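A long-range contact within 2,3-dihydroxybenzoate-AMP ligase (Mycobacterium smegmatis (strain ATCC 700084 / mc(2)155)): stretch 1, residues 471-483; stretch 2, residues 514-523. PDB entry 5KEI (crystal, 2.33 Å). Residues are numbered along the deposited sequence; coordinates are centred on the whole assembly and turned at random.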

# COMPACT_ATOMS: atom_id res chain seq x y z
N ASP A 471 4.92 16.53 10.10
CA ASP A 471 4.63 16.97 8.75
C ASP A 471 5.54 18.14 8.34
O ASP A 471 5.86 18.28 7.15
CB ASP A 471 3.15 17.35 8.60
CG ASP A 471 2.81 17.78 7.16
OD1 ASP A 471 3.06 16.99 6.20
OD2 ASP A 471 2.28 18.90 6.99
N LEU A 472 5.98 18.96 9.29
CA LEU A 472 6.98 19.97 8.95
C LEU A 472 8.24 19.29 8.41
O LEU A 472 8.81 19.75 7.42
CB LEU A 472 7.32 20.83 10.17
CG LEU A 472 8.45 21.84 9.93
CD1 LEU A 472 8.20 22.67 8.67
CD2 LEU A 472 8.63 22.76 11.13
N GLU A 473 8.66 18.21 9.06
CA GLU A 473 9.83 17.43 8.67
C GLU A 473 9.65 16.80 7.30
O GLU A 473 10.59 16.74 6.52
CB GLU A 473 10.13 16.34 9.70
CG GLU A 473 10.87 16.82 10.91
CD GLU A 473 10.73 15.90 12.10
OE1 GLU A 473 10.39 14.70 11.92
OE2 GLU A 473 10.96 16.38 13.24
N GLU A 474 8.46 16.30 7.02
CA GLU A 474 8.22 15.70 5.72
C GLU A 474 8.36 16.74 4.60
O GLU A 474 8.88 16.43 3.53
CB GLU A 474 6.85 15.01 5.67
CG GLU A 474 6.78 13.71 6.48
CD GLU A 474 7.72 12.63 5.96
OE1 GLU A 474 8.01 12.62 4.74
OE2 GLU A 474 8.16 11.78 6.77
N HIS A 475 7.90 17.96 4.85
CA HIS A 475 7.98 19.08 3.90
C HIS A 475 9.43 19.46 3.59
O HIS A 475 9.78 19.75 2.44
CB HIS A 475 7.26 20.32 4.45
CG HIS A 475 5.77 20.30 4.31
ND1 HIS A 475 5.14 20.35 3.08
CD2 HIS A 475 4.79 20.27 5.24
CE1 HIS A 475 3.83 20.34 3.27
NE2 HIS A 475 3.59 20.29 4.56
N LEU A 476 10.25 19.51 4.64
CA LEU A 476 11.64 19.92 4.52
C LEU A 476 12.42 18.89 3.74
O LEU A 476 13.30 19.24 2.95
CB LEU A 476 12.27 20.12 5.90
CG LEU A 476 11.83 21.35 6.69
CD1 LEU A 476 12.50 21.37 8.04
CD2 LEU A 476 12.11 22.66 5.93
N LEU A 477 12.10 17.61 3.97
CA LEU A 477 12.73 16.49 3.30
C LEU A 477 12.51 16.48 1.78
O LEU A 477 13.29 15.88 1.05
CB LEU A 477 12.23 15.17 3.90
CG LEU A 477 12.73 14.87 5.32
CD1 LEU A 477 11.89 13.81 6.00
CD2 LEU A 477 14.19 14.45 5.29
N THR A 478 11.48 17.17 1.29
CA THR A 478 11.25 17.22 -0.16
C THR A 478 12.22 18.15 -0.86
O THR A 478 12.20 18.25 -2.08
CB THR A 478 9.82 17.67 -0.52
OG1 THR A 478 9.66 19.07 -0.27
CG2 THR A 478 8.78 16.84 0.26
N HIS A 479 13.05 18.84 -0.09
CA HIS A 479 14.16 19.61 -0.62
C HIS A 479 15.33 18.66 -0.93
O HIS A 479 15.69 17.81 -0.10
CB HIS A 479 14.58 20.68 0.40
CG HIS A 479 15.38 21.81 -0.17
ND1 HIS A 479 16.68 21.66 -0.60
CD2 HIS A 479 15.08 23.12 -0.34
CE1 HIS A 479 17.14 22.82 -1.03
NE2 HIS A 479 16.18 23.73 -0.88
N PRO A 480 15.90 18.80 -2.14
CA PRO A 480 17.03 17.97 -2.60
C PRO A 480 18.29 18.15 -1.75
O PRO A 480 19.17 17.29 -1.76
CB PRO A 480 17.26 18.45 -4.03
CG PRO A 480 16.67 19.83 -4.07
CD PRO A 480 15.48 19.77 -3.16
N SER A 481 18.38 19.26 -1.02
CA SER A 481 19.55 19.50 -0.17
C SER A 481 19.36 18.95 1.24
O SER A 481 20.34 18.74 1.95
CB SER A 481 19.87 21.00 -0.11
OG SER A 481 20.32 21.47 -1.37
N VAL A 482 18.12 18.70 1.63
CA VAL A 482 17.84 18.12 2.94
C VAL A 482 17.80 16.59 2.88
O VAL A 482 16.86 15.98 2.32
CB VAL A 482 16.52 18.64 3.53
CG1 VAL A 482 16.32 18.09 4.94
CG2 VAL A 482 16.49 20.16 3.53
N TRP A 483 18.83 15.97 3.45
CA TRP A 483 18.89 14.52 3.54
C TRP A 483 17.99 14.01 4.66
O TRP A 483 17.05 13.28 4.39
CB TRP A 483 20.32 14.04 3.77
CG TRP A 483 20.41 12.53 3.80
CD1 TRP A 483 20.55 11.73 4.90
CD2 TRP A 483 20.33 11.66 2.67
NE1 TRP A 483 20.57 10.41 4.52
CE2 TRP A 483 20.45 10.34 3.15
CE3 TRP A 483 20.19 11.86 1.29
CZ2 TRP A 483 20.43 9.22 2.31
CZ3 TRP A 483 20.18 10.75 0.45
CH2 TRP A 483 20.29 9.45 0.96
N GLU A 514 16.03 30.29 2.23
CA GLU A 514 15.77 29.40 1.11
C GLU A 514 14.81 28.28 1.52
O GLU A 514 13.81 28.03 0.84
CB GLU A 514 17.08 28.85 0.55
CG GLU A 514 17.93 29.93 -0.16
CD GLU A 514 19.44 29.70 -0.08
OE1 GLU A 514 19.88 28.53 -0.02
OE2 GLU A 514 20.18 30.70 -0.06
N LEU A 515 15.08 27.63 2.65
CA LEU A 515 14.15 26.63 3.18
C LEU A 515 12.76 27.21 3.41
O LEU A 515 11.76 26.55 3.14
CB LEU A 515 14.70 26.04 4.48
CG LEU A 515 15.82 25.01 4.27
CD1 LEU A 515 16.35 24.44 5.58
CD2 LEU A 515 15.33 23.89 3.37
N HIS A 516 12.70 28.45 3.90
CA HIS A 516 11.41 29.15 4.06
C HIS A 516 10.69 29.32 2.72
O HIS A 516 9.49 29.10 2.63
CB HIS A 516 11.63 30.53 4.72
CG HIS A 516 11.52 30.52 6.21
ND1 HIS A 516 10.59 31.27 6.90
CD2 HIS A 516 12.24 29.86 7.15
CE1 HIS A 516 10.73 31.07 8.19
NE2 HIS A 516 11.73 30.21 8.38
N ALA A 517 11.42 29.72 1.69
CA ALA A 517 10.84 29.83 0.35
C ALA A 517 10.28 28.49 -0.14
O ALA A 517 9.20 28.42 -0.73
CB ALA A 517 11.87 30.37 -0.62
N HIS A 518 11.03 27.41 0.11
CA HIS A 518 10.62 26.06 -0.27
C HIS A 518 9.35 25.65 0.46
O HIS A 518 8.47 25.01 -0.11
CB HIS A 518 11.74 25.05 0.02
CG HIS A 518 11.36 23.63 -0.25
ND1 HIS A 518 11.53 23.03 -1.48
CD2 HIS A 518 10.81 22.68 0.55
CE1 HIS A 518 11.11 21.78 -1.42
NE2 HIS A 518 10.67 21.54 -0.20
N LEU A 519 9.27 26.01 1.74
CA LEU A 519 8.07 25.70 2.53
C LEU A 519 6.83 26.44 2.06
O LEU A 519 5.72 25.91 2.14
CB LEU A 519 8.31 25.99 4.00
CG LEU A 519 9.38 25.09 4.61
CD1 LEU A 519 9.43 25.30 6.11
CD2 LEU A 519 9.10 23.64 4.27
N GLU A 520 7.00 27.67 1.57
CA GLU A 520 5.87 28.49 1.15
C GLU A 520 5.28 28.00 -0.18
O GLU A 520 4.06 27.95 -0.35
CB GLU A 520 6.30 29.96 1.03
CG GLU A 520 5.23 30.86 0.46
CD GLU A 520 5.75 32.25 0.16
OE1 GLU A 520 6.98 32.39 -0.03
OE2 GLU A 520 4.93 33.19 0.11
N GLN A 521 6.16 27.64 -1.11
CA GLN A 521 5.76 27.05 -2.39
C GLN A 521 4.96 25.75 -2.20
O GLN A 521 4.16 25.38 -3.06
CB GLN A 521 6.98 26.79 -3.27
CG GLN A 521 7.74 28.05 -3.70
CD GLN A 521 6.91 28.98 -4.59
OE1 GLN A 521 6.33 29.97 -4.11
NE2 GLN A 521 6.85 28.67 -5.89
N ARG A 522 5.19 25.06 -1.08
CA ARG A 522 4.49 23.82 -0.78
C ARG A 522 3.21 24.06 0.03
O ARG A 522 2.47 23.13 0.33
CB ARG A 522 5.41 22.85 -0.02
CG ARG A 522 6.68 22.46 -0.79
CD ARG A 522 7.42 21.32 -0.10
NE ARG A 522 6.50 20.24 0.24
CZ ARG A 522 6.14 19.29 -0.61
NH1 ARG A 522 6.64 19.30 -1.84
NH2 ARG A 522 5.30 18.33 -0.24
N GLY A 523 2.97 25.32 0.40
CA GLY A 523 1.75 25.68 1.11
C GLY A 523 1.82 25.75 2.62
O GLY A 523 0.80 25.68 3.29

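The two helices, 471-477 and 514-521, cross steeply, at 105° between their N-to-C directions, with axes 9.9 Å apart at closest approach. Together the stretches bury 536 Å², divided between a polar cluster around His 518 and a leucine-rich patch.

The polar cluster gathers around the ring of His 518. His 518, its CA-to-CB bond directed toward the other stretch and chi1 at t, donates from NE2 to Thr 478 OG1 at 2.7 Å. The same NE2 makes a weak bond to His 475 O, 3.3 Å away with an N-H...acceptor angle of 133°; both acceptors lie near the plane of the ring, where an imidazole N-H can reach them. Thr 478 closes the triangle, since its OG1 donates to His 475 O at 2.8 Å. The hydroxyl is therefore both donor and acceptor.

A third bond across the stretches, nearly linear, runs from Arg 522 NE to His 475 ND1 (3.2 Å, 172°), at the edge of the imidazole. With ND1 accepting, NE2 of His 475 is free to donate, and it does so weakly to Asp 471 OD2 (3.1 Å, 120°), one turn back. Thr 478 OG1 lies over a face of the guanidinium, 3.4 Å from Arg 522 NE, but the angle is too poor for a hydrogen bond.

His 479 turns its ring edge toward the face of His 518, with centroids 5.0 Å apart and planes at 60°; its CB sits 4.1 Å from the His 518 ring centroid, 10° off the normal. His 479 ND1 accepts from Ser 481 N at 3.0 Å.

Apolar side chains fill the rest: Leu 476 CD2 meets Leu 519 CD2 at 3.6 Å, and Val 482 CG2 meets Leu 515 CD2 at 3.9 Å. These four residues are buried, which suits side chains with no polar groups to satisfy.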